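Local coordinates for ATP:cob(I)alamin adenosyltransferase, putative (Burkholderia thailandensis, PDB 2ZHY), which transfers the adenosyl group of ATP to cobalamin as a PduO-type adenosyltransferase, probably forming adenosylcobalamin with release of triphosphate, at the interface of chains A and B. Sequence-based numbering; all coordinates share one arbitrary frame. Chains: chain A/B, ATP:cob(I)alamin adenosyltransferase, putative.

The interface of chains A and B. Residues chain A 112, 119-120, 122-123, 126; chain B 44-45, 47-48.
A:Ala119 and A:Val123, one turn apart on helix 116-141, face B:Ser44 and B:Val48, likewise one turn apart on helix 31-50, where the two helices cross at a steep angle with these short residues at the crossing. The pairing illustrates how helices of neighbouring subunits pack when little bulk stands between them. A:Val123 and B:Val48 meet methyl to methyl, CG2 against CG2 at 3.5 Å, a tight van der Waals contact in which the two side chains cross at about a right angle. In both, CG2 lies anti to the carbonyl carbon, beside the backbone N (chi1 170° and 177°), while the CG1 methyls also touch the partner chain. A:Leu120 lays CD1 against both methyls of B:Val48, 3.8 Å from CG2, again crossing at about a right angle, while A:Ala119 sets its CB against the backbone of B:Gly47 and B:Val48. CG1 of A:Val123 lies 3.5 Å from the amide NE2 of B:Gln45, whose chain crosses the valine obliquely. B:Ser44 enters a notch between helix and loop: its hydroxyl OG packs 3.3 Å from the CG2 methyl of A:Thr126 and 3.4 Å from CB of A:Pro112. With chi1 at 62°, A:Thr126 holds OG1 between backbone N and carbonyl carbon, donating, tilted out of the carbonyl plane, to O of A:Val123 at 2.9 Å; CG2, anti to the carbonyl carbon, meets the serine. Polar linkage between the subunits passes here through a water, 2.8 Å from the carbonyl O of A:Ala119 and equally far from that of B:Ser44. Largely apolar and closely fitted, the patch forms part of the homotrimer's subunit interface and probably helps hold two helical subunits together.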
loop_
_atom_site.group_PDB
_atom_site.type_symbol
_atom_site.label_atom_id
_atom_site.label_comp_id
_atom_site.label_asym_id
_atom_site.label_seq_id
_atom_site.Cartn_x
_atom_site.Cartn_y
_atom_site.Cartn_z
ATOM N N PRO A 112 -6.399 11.632 6.488
ATOM C CA PRO A 112 -5.220 10.898 6.952
ATOM C C PRO A 112 -3.932 11.688 6.712
ATOM O O PRO A 112 -3.597 12.019 5.574
ATOM C CB PRO A 112 -5.288 9.598 6.145
ATOM C CG PRO A 112 -5.870 10.057 4.832
ATOM C CD PRO A 112 -6.981 10.998 5.290
ATOM N N ALA A 119 0.827 10.148 10.023
ATOM C CA ALA A 119 0.541 9.741 8.651
ATOM C C ALA A 119 0.832 8.247 8.463
ATOM O O ALA A 119 0.083 7.536 7.788
ATOM C CB ALA A 119 1.379 10.556 7.681
ATOM N N LEU A 120 1.925 7.781 9.061
ATOM C CA LEU A 120 2.318 6.376 8.961
ATOM C C LEU A 120 1.294 5.495 9.685
ATOM O O LEU A 120 1.006 4.375 9.254
ATOM C CB LEU A 120 3.711 6.189 9.570
ATOM C CG LEU A 120 4.970 5.985 8.711
ATOM C CD1 LEU A 120 4.779 6.441 7.278
ATOM C CD2 LEU A 120 6.127 6.711 9.378
ATOM N N HIS A 122 -1.840 6.090 9.888
ATOM C CA HIS A 122 -2.999 5.989 9.003
ATOM C C HIS A 122 -2.738 4.960 7.904
ATOM O O HIS A 122 -3.644 4.233 7.509
ATOM C CB HIS A 122 -3.340 7.356 8.393
ATOM C CG HIS A 122 -4.150 8.226 9.302
ATOM N ND1 HIS A 122 -5.425 7.890 9.705
ATOM C CD2 HIS A 122 -3.851 9.387 9.929
ATOM C CE1 HIS A 122 -5.875 8.806 10.543
ATOM N NE2 HIS A 122 -4.939 9.727 10.696
ATOM N N VAL A 123 -1.506 4.896 7.404
ATOM C CA VAL A 123 -1.190 3.900 6.383
ATOM C C VAL A 123 -1.356 2.527 7.034
ATOM O O VAL A 123 -1.943 1.625 6.446
ATOM C CB VAL A 123 0.250 4.057 5.849
ATOM C CG1 VAL A 123 0.621 2.856 4.981
ATOM C CG2 VAL A 123 0.362 5.347 5.040
ATOM N N THR A 126 -5.057 1.631 7.227
ATOM C CA THR A 126 -5.642 1.143 5.978
ATOM C C THR A 126 -5.147 -0.244 5.560
ATOM O O THR A 126 -5.893 -1.016 4.949
ATOM C CB THR A 126 -5.425 2.146 4.810
ATOM O OG1 THR A 126 -4.025 2.311 4.552
ATOM C CG2 THR A 126 -6.037 3.507 5.154
ATOM N N SER B 44 -4.030 7.950 2.427
ATOM C CA SER B 44 -3.097 7.856 3.539
ATOM C C SER B 44 -1.645 7.973 3.058
ATOM O O SER B 44 -0.828 8.632 3.705
ATOM C CB SER B 44 -3.326 6.545 4.300
ATOM O OG SER B 44 -4.654 6.501 4.813
ATOM N N GLN B 45 -1.316 7.348 1.929
ATOM C CA GLN B 45 0.045 7.442 1.402
ATOM C C GLN B 45 0.350 8.887 1.018
ATOM O O GLN B 45 1.475 9.356 1.184
ATOM C CB GLN B 45 0.246 6.534 0.178
ATOM C CG GLN B 45 0.460 5.048 0.507
ATOM C CD GLN B 45 1.751 4.761 1.274
ATOM O OE1 GLN B 45 2.607 5.627 1.436
ATOM N NE2 GLN B 45 1.893 3.528 1.736
ATOM N N GLY B 47 -0.827 11.385 2.494
ATOM C CA GLY B 47 -0.613 12.050 3.765
ATOM C C GLY B 47 0.835 11.881 4.197
ATOM O O GLY B 47 1.404 12.767 4.839
ATOM N N VAL B 48 1.438 10.745 3.848
ATOM C CA VAL B 48 2.840 10.499 4.196
ATOM C C VAL B 48 3.714 11.412 3.341
ATOM O O VAL B 48 4.678 12.004 3.830
ATOM C CB VAL B 48 3.231 9.024 3.960
ATOM C CG1 VAL B 48 4.721 8.812 4.252
ATOM C CG2 VAL B 48 2.400 8.131 4.852
HETATM O O HOH W 1 -1.476 9.308 6.297
#